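PDB 6RY0: mannan endo-1,6-alpha-mannosidase from Chaetomium thermophilum, which probably acts on alpha-1,6-mannosidic linkages as a family 76 glycosidase or transglycosidase, in the transfer of GPI-anchored glycoproteins into the fungal cell wall. Local coordinates for residues A81-Y86 against H100-G105; V87-W90 against G94-S97; G126-G131 against N195-A200; R171-G174 against L180-Q183; N289-I294 against K342-P347. One frame throughout, in Å; residues are numbered along the deposited sequence. Where two conformers were deposited one is given.

How the contacts relate
From the N terminus, contact 1 comes first: 81-86 and 100-105 bring the successive helices 76-93 and 99-108 together. Contact 2 is nested inside it, holding the turn between these helices, and Ile-102 of contact 1 packs on Val-87 of contact 2. Contact 3 then closes a longer excursion by pairing the starts of helices 127-142 and 196-213. Contact 4 lies within that excursion and touches contact 3 through hydrogen bonds such as Asn-199 OD1 to Leu-180 N. Contact 5 follows in series, joining helices 281-298 and 342-358 across the chain's centre from contact 1. No two loops cross. All five belong to a helix-rich family 76 architecture, consistent with an (alpha/alpha)6 barrel.

Contact 1 (A81-Y86 against H100-G105); sequences AMMGTY and HVIMEG
Ile-102 is the wedge of this helix pair, with its CD1 methyl lodged between Tyr-86 and Met-83. The methyl lies 3.5 Å from Tyr-86 CB and 3.8 Å from Met-83 SD, so a branched aliphatic chain fills a notch shared by an aromatic and a thioether. Its chi1 (-60°) sets CG1 beside its own backbone N, and chi2, also near -60°, turns CD1 in against the tyrosine CB; the other branch, CG2, rests 3.7 Å from the backbone O of Met-83. Met-83 is bent at chi2 and chi3 rather than extended, and this brings the sulfur and CE across the CD1 methyl of the isoleucine at a slant. The sulfur also comes within 4.0 Å of Gly-105 CA. Glycine suits that position because a beta carbon would run into the sulfur. The tyrosine stands roughly perpendicular to the isoleucine, meets it through CB and the near side of the ring, and carries its OH away to bond with Ala-44 O. The two short helical segments run roughly antiparallel, at 144° with axes 9.8 Å apart. Behind helix 76-93, Met-82 and Tyr-86 pack on helix 33-48, while Thr-85 reaches Met-393 and Leu-396 of helix 389-401.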
# COMPACT_ATOMS: atom_id res chain seq x y z
N ALA A 81 0.80 -3.81 5.68
CA ALA A 81 -0.20 -2.82 5.33
C ALA A 81 -0.80 -2.18 6.57
O ALA A 81 -1.01 -0.95 6.61
CB ALA A 81 -1.30 -3.47 4.47
N MET A 82 -1.10 -2.98 7.57
CA MET A 82 -1.61 -2.44 8.84
C MET A 82 -0.60 -1.47 9.45
O MET A 82 -0.97 -0.39 9.91
CB MET A 82 -1.93 -3.57 9.81
CG MET A 82 -2.46 -3.05 11.13
SD MET A 82 -2.54 -4.35 12.37
CE MET A 82 -2.69 -3.29 13.84
N MET A 83 0.68 -1.86 9.50
CA MET A 83 1.67 -0.98 10.09
C MET A 83 1.64 0.37 9.41
O MET A 83 1.63 1.42 10.05
CB MET A 83 3.07 -1.60 10.03
CG MET A 83 3.25 -2.93 10.76
SD MET A 83 2.91 -2.99 12.52
CE MET A 83 1.26 -3.68 12.53
N GLY A 84 1.66 0.37 8.08
CA GLY A 84 1.66 1.63 7.37
C GLY A 84 0.40 2.44 7.62
O GLY A 84 0.44 3.67 7.73
N THR A 85 -0.74 1.77 7.72
CA THR A 85 -2.00 2.46 8.03
C THR A 85 -1.88 3.25 9.34
O THR A 85 -2.37 4.37 9.44
CB THR A 85 -3.16 1.47 8.10
OG1 THR A 85 -3.28 0.78 6.85
CG2 THR A 85 -4.47 2.18 8.33
N TYR A 86 -1.21 2.67 10.34
CA TYR A 86 -1.04 3.32 11.61
C TYR A 86 0.04 4.40 11.62
O TYR A 86 -0.06 5.37 12.37
CB TYR A 86 -0.81 2.33 12.76
CG TYR A 86 -2.12 1.72 13.23
CD1 TYR A 86 -2.72 0.67 12.55
CD2 TYR A 86 -2.78 2.22 14.35
CE1 TYR A 86 -3.93 0.16 12.94
CE2 TYR A 86 -4.00 1.70 14.76
CZ TYR A 86 -4.57 0.68 14.04
OH TYR A 86 -5.75 0.11 14.41
N HIS A 100 4.29 2.78 19.67
CA HIS A 100 5.21 1.76 20.19
C HIS A 100 4.91 0.39 19.62
O HIS A 100 5.81 -0.37 19.25
CB HIS A 100 5.21 1.76 21.74
CG HIS A 100 3.93 1.31 22.39
ND1 HIS A 100 2.78 2.07 22.42
CD2 HIS A 100 3.66 0.19 23.12
CE1 HIS A 100 1.85 1.42 23.11
NE2 HIS A 100 2.36 0.29 23.56
N VAL A 101 3.63 0.06 19.55
CA VAL A 101 3.20 -1.23 19.02
C VAL A 101 3.60 -1.37 17.55
O VAL A 101 4.05 -2.43 17.09
CB VAL A 101 1.63 -1.35 19.17
CG1 VAL A 101 1.09 -2.55 18.44
CG2 VAL A 101 1.22 -1.36 20.64
N ILE A 102 3.44 -0.28 16.80
CA ILE A 102 3.74 -0.28 15.39
C ILE A 102 5.25 -0.34 15.15
O ILE A 102 5.70 -1.09 14.28
CB ILE A 102 3.07 0.94 14.74
CG1 ILE A 102 1.55 0.87 14.92
CG2 ILE A 102 3.49 1.08 13.27
CD1 ILE A 102 0.85 -0.32 14.32
N MET A 103 6.03 0.40 15.92
CA MET A 103 7.47 0.30 15.77
C MET A 103 7.91 -1.14 16.04
O MET A 103 8.73 -1.68 15.28
CB MET A 103 8.21 1.27 16.70
CG MET A 103 9.71 1.16 16.56
SD MET A 103 10.61 2.10 17.77
CE MET A 103 10.18 3.78 17.29
N GLU A 104 7.39 -1.76 17.09
CA GLU A 104 7.76 -3.14 17.42
C GLU A 104 7.42 -4.08 16.27
O GLU A 104 8.22 -4.95 15.89
CB GLU A 104 7.07 -3.61 18.70
CG GLU A 104 7.30 -5.06 19.12
CD GLU A 104 6.38 -5.54 20.26
OE1 GLU A 104 5.12 -5.46 20.18
OE2 GLU A 104 6.94 -6.07 21.22
N GLY A 105 6.23 -3.94 15.71
CA GLY A 105 5.80 -4.79 14.63
C GLY A 105 6.65 -4.62 13.37
O GLY A 105 7.07 -5.60 12.74

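Contact 2 (V87-W90 against G94-S97); sequences VDYW and GDPS
Tyr-89 and Asp-95 meet where helix 76-93 ends, and Asp-95 opens an Asx turn that leads toward helix 99-108. The two carboxylate oxygens of Asp-95 have separate tasks. OD2 accepts from Tyr-89 OH at 2.6 Å through its anti lone pair, in the plane of the phenol ring and at its edge, with ring and carboxylate planes 71° apart. OD1 serves the chain ahead: Ser-97 N donates to it at 3.0 Å from above the carboxylate plane, which makes the Asx turn, and Ser-97 OG donates at 2.6 Å on the syn side. Aspartate suits the place, being short and having oxygens for three donors. Two carbonyls of the last turn also find partners. Gly-94 N donates to Trp-90 O at 2.8 Å, and Gly-94 then leaves the helix with a positive phi of 79°, where any beta carbon would jam against the preceding carbonyl. Thr-93 OG1 links Tyr-89 O with Asp-95 N, so the last turn and the loop share one hydroxyl. Beside this polar network the Trp-90 indole lies across Pro-96, whose CB is 3.8 Å from Trp-90 CD1; that same CD1 carries the indole edge to within 3.4 Å of Asp-95 O.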
# COMPACT_ATOMS: atom_id res chain seq x y z
N VAL A 87 1.07 4.25 10.80
CA VAL A 87 2.01 5.35 10.60
C VAL A 87 1.28 6.56 10.03
O VAL A 87 1.47 7.70 10.47
CB VAL A 87 3.16 4.88 9.68
CG1 VAL A 87 4.04 6.04 9.26
CG2 VAL A 87 4.01 3.81 10.38
N ASP A 88 0.41 6.32 9.05
CA ASP A 88 -0.43 7.39 8.50
C ASP A 88 -1.41 7.93 9.55
O ASP A 88 -1.60 9.14 9.64
CB ASP A 88 -1.18 6.95 7.24
CG ASP A 88 -0.53 7.43 5.96
OD1 ASP A 88 0.26 8.39 5.97
OD2 ASP A 88 -0.88 6.82 4.91
N TYR A 89 -2.03 7.04 10.31
CA TYR A 89 -2.98 7.47 11.35
C TYR A 89 -2.35 8.49 12.28
O TYR A 89 -2.94 9.55 12.55
CB TYR A 89 -3.50 6.26 12.12
CG TYR A 89 -4.29 6.63 13.36
CD1 TYR A 89 -5.58 7.10 13.26
CD2 TYR A 89 -3.72 6.54 14.62
CE1 TYR A 89 -6.29 7.50 14.41
CE2 TYR A 89 -4.41 6.94 15.76
CZ TYR A 89 -5.68 7.44 15.64
OH TYR A 89 -6.40 7.90 16.71
N TRP A 90 -1.16 8.20 12.80
CA TRP A 90 -0.49 9.14 13.68
C TRP A 90 -0.17 10.44 12.96
O TRP A 90 -0.33 11.53 13.52
CB TRP A 90 0.76 8.49 14.28
CG TRP A 90 1.69 9.49 14.88
CD1 TRP A 90 1.59 10.15 16.08
CD2 TRP A 90 2.88 9.98 14.25
NE1 TRP A 90 2.65 11.00 16.23
CE2 TRP A 90 3.45 10.93 15.12
CE3 TRP A 90 3.48 9.73 13.02
CZ2 TRP A 90 4.64 11.62 14.79
CZ3 TRP A 90 4.63 10.40 12.69
CH2 TRP A 90 5.22 11.31 13.57
N GLY A 94 -2.24 13.08 14.88
CA GLY A 94 -1.42 13.44 16.00
C GLY A 94 -1.50 12.51 17.19
O GLY A 94 -0.88 12.76 18.20
N ASP A 95 -2.27 11.44 17.08
CA ASP A 95 -2.45 10.50 18.19
C ASP A 95 -1.32 9.47 18.15
O ASP A 95 -1.30 8.66 17.22
CB ASP A 95 -3.79 9.79 18.04
CG ASP A 95 -4.04 8.75 19.09
OD1 ASP A 95 -3.26 8.68 20.08
OD2 ASP A 95 -5.01 7.97 18.93
N PRO A 96 -0.42 9.47 19.15
CA PRO A 96 0.74 8.56 19.14
C PRO A 96 0.47 7.26 19.90
O PRO A 96 1.41 6.53 20.12
CB PRO A 96 1.81 9.38 19.84
CG PRO A 96 1.01 10.09 20.93
CD PRO A 96 -0.33 10.42 20.30
N SER A 97 -0.77 7.03 20.33
CA SER A 97 -1.09 5.90 21.22
C SER A 97 -0.53 4.56 20.79
O SER A 97 -0.13 3.76 21.62
CB SER A 97 -2.60 5.77 21.37
OG SER A 97 -3.15 6.91 22.00

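Contact 3 (G126-G131 against N195-A200); sequences GNDDQG and NTIANA
The carboxylate of Asp-128 is the flat group that meets the other helix: Ile-197 CG2 comes to 3.8 Å from its OD2, the two side chains standing roughly perpendicular. The same OD2 accepts a hydrogen bond from Trp-182 NE1, so this oxygen has an indole N-H as well as a methyl beside it. The Asn-199 side chain starts away from the other helix, and its amide is held by two bonds: ND2 donates to Asn-195 O at 2.9 Å, nearly in the amide plane, and OD1 takes Leu-180 N. The amide of Asn-127 is likewise occupied outside the pair, ND2 reaching Arg-181 O, while its CB touches Ala-198 CB at 3.8 Å.

Alanine suits Ala-198, where the CA atoms of Asp-128 and Ala-198 are 4.4 Å apart and the axes of the short helical segments 8.2 Å. The segments run in the same sense, at 39° to each other, as neighbouring inner helices do in an (alpha/alpha)6 barrel, and here both helices are just beginning. Asn-195 is the N-cap of the second, its OD1 accepting a weak bond from Ala-198 N. Gly-126 holds the N-cap position of the first, where a beta carbon would clash with Asp-128 OD1. Asp-128 holds its CG between the backbone N and the carbonyl carbon (chi1 52°), which leaves OD1 3.1 Å from Asp-129 OD1, two acceptors with no bond between them. Asp-129 binds calcium in another structure of this protein, though no ion is bound to it here. Between the helices one water donates to Ala-198 O at 2.7 Å and, more weakly, to Asn-127 O.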
# COMPACT_ATOMS: atom_id res chain seq x y z
N GLY A 126 6.56 -12.67 -2.25
CA GLY A 126 6.44 -11.96 -3.49
C GLY A 126 7.15 -10.62 -3.42
O GLY A 126 7.35 -10.04 -2.34
N ASN A 127 7.43 -10.07 -4.60
CA ASN A 127 7.93 -8.71 -4.67
C ASN A 127 6.91 -7.71 -4.14
O ASN A 127 7.27 -6.68 -3.56
CB ASN A 127 8.33 -8.36 -6.10
CG ASN A 127 9.69 -8.92 -6.44
OD1 ASN A 127 10.68 -8.51 -5.85
ND2 ASN A 127 9.73 -9.82 -7.42
N ASP A 128 5.63 -7.98 -4.35
CA ASP A 128 4.59 -7.14 -3.76
C ASP A 128 4.55 -7.24 -2.23
O ASP A 128 4.41 -6.24 -1.55
CB ASP A 128 3.20 -7.47 -4.36
CG ASP A 128 2.80 -8.96 -4.32
OD1 ASP A 128 3.67 -9.85 -4.21
OD2 ASP A 128 1.59 -9.25 -4.36
N ASP A 129 4.66 -8.45 -1.69
CA ASP A 129 4.63 -8.60 -0.25
C ASP A 129 5.77 -7.83 0.39
O ASP A 129 5.58 -7.05 1.33
CB ASP A 129 4.72 -10.07 0.17
CG ASP A 129 3.71 -10.93 -0.50
OD1 ASP A 129 3.99 -11.46 -1.55
OD2 ASP A 129 2.61 -11.07 0.01
N GLN A 130 6.97 -8.05 -0.11
CA GLN A 130 8.15 -7.34 0.37
C GLN A 130 7.99 -5.83 0.13
O GLN A 130 8.32 -5.01 1.00
CB GLN A 130 9.39 -7.86 -0.37
CG GLN A 130 10.67 -7.25 0.13
CD GLN A 130 11.84 -7.39 -0.82
OE1 GLN A 130 11.66 -7.59 -2.03
NE2 GLN A 130 13.05 -7.24 -0.29
N GLY A 131 7.46 -5.48 -1.03
CA GLY A 131 7.25 -4.10 -1.37
C GLY A 131 6.35 -3.37 -0.42
O GLY A 131 6.65 -2.22 -0.09
N ASN A 195 3.42 -9.30 -12.94
CA ASN A 195 2.20 -8.61 -12.66
C ASN A 195 2.41 -7.15 -12.34
O ASN A 195 3.50 -6.68 -12.02
CB ASN A 195 1.39 -9.31 -11.60
CG ASN A 195 2.06 -9.46 -10.29
OD1 ASN A 195 3.22 -9.09 -10.08
ND2 ASN A 195 1.32 -10.00 -9.35
N THR A 196 1.33 -6.40 -12.46
CA THR A 196 1.39 -4.99 -12.20
C THR A 196 1.83 -4.68 -10.80
O THR A 196 2.69 -3.82 -10.61
CB THR A 196 0.05 -4.34 -12.53
OG1 THR A 196 -0.18 -4.60 -13.91
CG2 THR A 196 0.08 -2.86 -12.24
N ILE A 197 1.25 -5.34 -9.80
CA ILE A 197 1.47 -4.88 -8.43
C ILE A 197 2.95 -4.98 -8.03
O ILE A 197 3.46 -4.08 -7.35
CB ILE A 197 0.53 -5.55 -7.42
CG1 ILE A 197 0.67 -4.90 -6.04
CG2 ILE A 197 0.74 -7.07 -7.35
CD1 ILE A 197 0.27 -3.51 -5.99
N ALA A 198 3.65 -6.05 -8.41
CA ALA A 198 5.07 -6.14 -8.06
C ALA A 198 5.84 -4.95 -8.62
O ALA A 198 6.67 -4.32 -7.97
CB ALA A 198 5.67 -7.45 -8.63
N ASN A 199 5.56 -4.66 -9.89
CA ASN A 199 6.23 -3.58 -10.59
C ASN A 199 5.81 -2.22 -10.05
O ASN A 199 6.64 -1.32 -9.96
CB ASN A 199 5.99 -3.76 -12.09
CG ASN A 199 6.80 -4.90 -12.61
OD1 ASN A 199 8.02 -4.74 -12.80
ND2 ASN A 199 6.20 -6.08 -12.78
N ALA A 200 4.53 -2.06 -9.71
CA ALA A 200 4.03 -0.82 -9.13
C ALA A 200 4.68 -0.53 -7.78
O ALA A 200 4.97 0.62 -7.50
CB ALA A 200 2.52 -0.88 -9.02
O HOH W 1 7.64 -5.10 -5.59

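Contact 4 (R171-G174 against L180-Q183); sequences RHDG and LRWQ
Leu-180 pushes its CD2 methyl into the corner where Arg-171 and His-172 join. The methyl lies 3.5 Å from Arg-171 O and 3.7 Å from Arg-171 CB, and 3.6 Å from His-172 NE2, which is hydrogen-bonded to Gln-166 O. A leucine fits because a single methyl, CD2, reaches both residues, while the aliphatic start of the arginine gives it an apolar surface. The guanidinium of Arg-171 leads away to Gln-130 OE1.

Further along, Arg-181 grips Asp-173 side-on. Its NH2 donates to Asp-173 OD2 at 2.8 Å along a nearly straight bond, on the syn lone pair of that oxygen, and NE reaches the same oxygen at 3.3 Å from above the carboxylate plane. That oxygen lies in the guanidinium plane, yet the carboxylate is turned 86° against it, so both bonds fall on one oxygen and OD1 is left to face Thr-175 and Lys-194. An asparagine here would probably abolish the salt bridge and leave Arg-181 and Lys-194 without their shared countercharge. Between the two pairs a water donates to Arg-171 O and accepts from Arg-181 N at 2.9 Å.

The segments are limbs of one loop between helix 155-167 and strand 193-195, and Cys-176, in the bend between them, is disulfide-bonded to Cys-252. With no direct backbone hydrogen bond across them, these two limbs meet through a salt bridge, a water bridge and one leucine, an arrangement that places a carboxylate between two cationic side chains and would probably favour its ionised form.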
# COMPACT_ATOMS: atom_id res chain seq x y z
N ARG A 171 16.54 -10.25 -10.69
CA ARG A 171 15.11 -10.00 -10.72
C ARG A 171 14.65 -9.32 -12.02
O ARG A 171 13.47 -9.06 -12.18
CB ARG A 171 14.67 -9.20 -9.50
CG ARG A 171 14.90 -9.93 -8.21
CD ARG A 171 14.04 -9.38 -7.06
NE ARG A 171 14.45 -9.98 -5.79
CZ ARG A 171 14.06 -9.59 -4.59
NH1 ARG A 171 13.10 -8.70 -4.43
NH2 ARG A 171 14.67 -10.09 -3.53
N HIS A 172 15.59 -9.04 -12.93
CA HIS A 172 15.28 -8.36 -14.20
C HIS A 172 15.88 -9.13 -15.34
O HIS A 172 16.96 -8.81 -15.79
CB HIS A 172 15.83 -6.92 -14.16
CG HIS A 172 15.23 -6.13 -13.07
ND1 HIS A 172 14.07 -5.41 -13.24
CD2 HIS A 172 15.55 -6.05 -11.75
CE1 HIS A 172 13.71 -4.89 -12.08
NE2 HIS A 172 14.59 -5.27 -11.15
N ASP A 173 15.14 -10.09 -15.85
CA ASP A 173 15.60 -10.89 -16.96
C ASP A 173 14.97 -10.42 -18.27
O ASP A 173 14.28 -9.40 -18.31
CB ASP A 173 15.43 -12.40 -16.66
CG ASP A 173 14.00 -12.91 -16.69
OD1 ASP A 173 13.14 -12.32 -17.36
OD2 ASP A 173 13.74 -13.96 -16.05
N GLY A 174 15.25 -11.12 -19.37
CA GLY A 174 14.84 -10.65 -20.67
C GLY A 174 13.44 -11.07 -21.06
O GLY A 174 12.95 -10.60 -22.09
N LEU A 180 9.57 -7.04 -13.24
CA LEU A 180 9.62 -7.99 -12.15
C LEU A 180 8.56 -9.07 -12.31
O LEU A 180 7.43 -8.82 -12.71
CB LEU A 180 9.34 -7.30 -10.81
CG LEU A 180 10.39 -6.34 -10.29
CD1 LEU A 180 9.87 -5.63 -9.05
CD2 LEU A 180 11.66 -7.06 -9.96
N ARG A 181 8.97 -10.27 -11.93
CA ARG A 181 8.05 -11.37 -11.65
C ARG A 181 7.34 -11.13 -10.33
O ARG A 181 7.84 -10.45 -9.43
CB ARG A 181 8.81 -12.70 -11.63
CG ARG A 181 9.48 -13.02 -12.96
CD ARG A 181 10.49 -14.13 -12.81
NE ARG A 181 11.17 -14.44 -14.07
CZ ARG A 181 10.79 -15.41 -14.91
NH1 ARG A 181 9.68 -16.11 -14.66
NH2 ARG A 181 11.52 -15.68 -15.99
N TRP A 182 6.17 -11.74 -10.19
CA TRP A 182 5.41 -11.64 -8.97
C TRP A 182 6.20 -12.15 -7.78
O TRP A 182 6.26 -11.50 -6.73
CB TRP A 182 4.12 -12.43 -9.15
CG TRP A 182 3.18 -12.37 -8.03
CD1 TRP A 182 3.10 -11.44 -7.02
CD2 TRP A 182 2.12 -13.26 -7.82
NE1 TRP A 182 2.02 -11.70 -6.20
CE2 TRP A 182 1.42 -12.84 -6.66
CE3 TRP A 182 1.69 -14.41 -8.49
CZ2 TRP A 182 0.31 -13.52 -6.18
CZ3 TRP A 182 0.60 -15.07 -8.02
CH2 TRP A 182 -0.07 -14.65 -6.86
N GLN A 183 6.76 -13.35 -7.91
CA GLN A 183 7.45 -14.04 -6.84
C GLN A 183 8.95 -13.85 -6.87
O GLN A 183 9.55 -13.65 -7.93
CB GLN A 183 7.12 -15.52 -6.90
CG GLN A 183 5.63 -15.82 -6.75
CD GLN A 183 5.10 -15.37 -5.39
OE1 GLN A 183 5.66 -15.72 -4.36
NE2 GLN A 183 4.11 -14.48 -5.40
O HOH W 2 11.72 -10.93 -11.15

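Contact 5 (N289-I294 against K342-P347); sequences NLLTGI and KDRILP
Leu-291 and Arg-344 lie alongside each other, pointing opposite ways, and they bury most of the surface in this contact. Leu-291 lies over one face of the guanidinium, its CG 3.9 Å above the plane and over the centre, while CD2 comes to 3.7 Å from Arg-344 NH1. The flat cation thereby gains an apolar cover while its N-H groups stay at the edge, where Arg-344 NH2 donates to Thr-292 OG1 at 2.8 Å, almost straight at 173° and nearly in the guanidinium plane. A bend at chi3 (69°) turns the end of the arginine so that leucine meets a face and threonine the edge. Thr-292 can answer because its OG1 stands beside its own backbone N, where it also bonds to Asp-288 O one turn back.

The two segments lie on helices 281-298 and 342-358, which run in the same general sense at 30° with axes 11.4 Å apart. This spacing suits neighbouring outer helices of an (alpha/alpha)6 barrel, and Arg-344, long enough to span it, reaches Thr-292 and Leu-291. Helix 323-337 adjoins both, with Met-331 against Leu-291 and Val-334 against Ile-345. A serine in place of Arg-344 would probably open a gap over Leu-291 and leave Thr-292 OG1 without its guanidinium donor. The other leucine branch, CD1, meets Ile-345 CG1 at 3.8 Å, and Ile-345, which also packs on Thr-335 of helix 323-337, extends the apolar surface from Leu-291.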
# COMPACT_ATOMS: atom_id res chain seq x y z
N ASN A 289 -3.86 11.39 -16.55
CA ASN A 289 -4.47 10.26 -17.24
C ASN A 289 -4.82 9.13 -16.28
O ASN A 289 -5.92 8.57 -16.37
CB ASN A 289 -3.56 9.76 -18.35
CG ASN A 289 -3.63 10.62 -19.60
OD1 ASN A 289 -4.67 11.17 -19.92
ND2 ASN A 289 -2.54 10.70 -20.32
N LEU A 290 -3.91 8.79 -15.37
CA LEU A 290 -4.21 7.76 -14.40
C LEU A 290 -5.39 8.18 -13.53
O LEU A 290 -6.26 7.36 -13.23
CB LEU A 290 -2.99 7.46 -13.52
CG LEU A 290 -1.89 6.67 -14.23
CD1 LEU A 290 -0.58 6.80 -13.49
CD2 LEU A 290 -2.27 5.20 -14.43
N LEU A 291 -5.41 9.43 -13.10
CA LEU A 291 -6.49 9.93 -12.25
C LEU A 291 -7.83 9.90 -12.98
O LEU A 291 -8.85 9.48 -12.43
CB LEU A 291 -6.15 11.34 -11.80
CG LEU A 291 -7.18 12.02 -10.89
CD1 LEU A 291 -7.58 11.16 -9.69
CD2 LEU A 291 -6.68 13.38 -10.46
N THR A 292 -7.85 10.33 -14.24
CA THR A 292 -9.07 10.26 -15.02
C THR A 292 -9.60 8.83 -15.05
O THR A 292 -10.79 8.58 -14.83
CB THR A 292 -8.85 10.78 -16.44
OG1 THR A 292 -8.51 12.17 -16.34
CG2 THR A 292 -10.04 10.61 -17.35
N GLY A 293 -8.71 7.88 -15.29
CA GLY A 293 -9.12 6.49 -15.33
C GLY A 293 -9.68 6.01 -13.99
O GLY A 293 -10.70 5.30 -13.97
N ILE A 294 -9.02 6.36 -12.90
CA ILE A 294 -9.47 5.92 -11.59
C ILE A 294 -10.85 6.45 -11.26
O ILE A 294 -11.72 5.72 -10.76
CB ILE A 294 -8.45 6.33 -10.54
CG1 ILE A 294 -7.19 5.49 -10.64
CG2 ILE A 294 -9.02 6.29 -9.13
CD1 ILE A 294 -5.96 6.10 -9.97
N LYS A 342 -6.04 18.49 -6.40
CA LYS A 342 -6.77 18.51 -5.15
C LYS A 342 -8.29 18.53 -5.35
O LYS A 342 -9.02 17.77 -4.70
CB LYS A 342 -6.28 19.68 -4.30
CG LYS A 342 -6.92 19.78 -2.96
CD LYS A 342 -6.44 21.02 -2.19
CE LYS A 342 -7.48 21.54 -1.19
NZ LYS A 342 -8.70 22.08 -1.89
N ASP A 343 -8.78 19.40 -6.22
CA ASP A 343 -10.22 19.54 -6.37
C ASP A 343 -10.87 18.39 -7.13
O ASP A 343 -12.07 18.20 -7.04
CB ASP A 343 -10.57 20.87 -7.03
CG ASP A 343 -10.23 22.08 -6.17
OD1 ASP A 343 -10.05 21.94 -4.94
OD2 ASP A 343 -10.17 23.18 -6.72
N ARG A 344 -10.08 17.59 -7.85
CA ARG A 344 -10.58 16.38 -8.48
C ARG A 344 -10.70 15.24 -7.46
O ARG A 344 -11.51 14.34 -7.65
CB ARG A 344 -9.70 15.92 -9.63
CG ARG A 344 -9.59 16.93 -10.77
CD ARG A 344 -8.74 16.38 -11.90
NE ARG A 344 -9.41 15.29 -12.57
CZ ARG A 344 -8.85 14.53 -13.52
NH1 ARG A 344 -7.56 14.64 -13.81
NH2 ARG A 344 -9.58 13.64 -14.17
N ILE A 345 -9.88 15.25 -6.43
CA ILE A 345 -9.73 14.11 -5.55
C ILE A 345 -10.49 14.31 -4.23
O ILE A 345 -11.24 13.43 -3.81
CB ILE A 345 -8.24 13.80 -5.28
CG1 ILE A 345 -7.60 13.26 -6.57
CG2 ILE A 345 -8.10 12.81 -4.11
CD1 ILE A 345 -6.09 13.03 -6.45
N LEU A 346 -10.25 15.41 -3.51
CA LEU A 346 -10.78 15.51 -2.15
C LEU A 346 -12.29 15.38 -2.07
O LEU A 346 -12.78 14.70 -1.18
CB LEU A 346 -10.28 16.75 -1.42
CG LEU A 346 -8.77 16.78 -1.19
CD1 LEU A 346 -8.41 17.98 -0.33
CD2 LEU A 346 -8.21 15.53 -0.54
N PRO A 347 -13.07 15.99 -2.99
CA PRO A 347 -14.54 15.84 -2.85
C PRO A 347 -15.01 14.42 -3.03
O PRO A 347 -16.01 14.01 -2.41
CB PRO A 347 -15.07 16.77 -3.95
CG PRO A 347 -13.98 17.77 -4.15
CD PRO A 347 -12.71 16.98 -4.00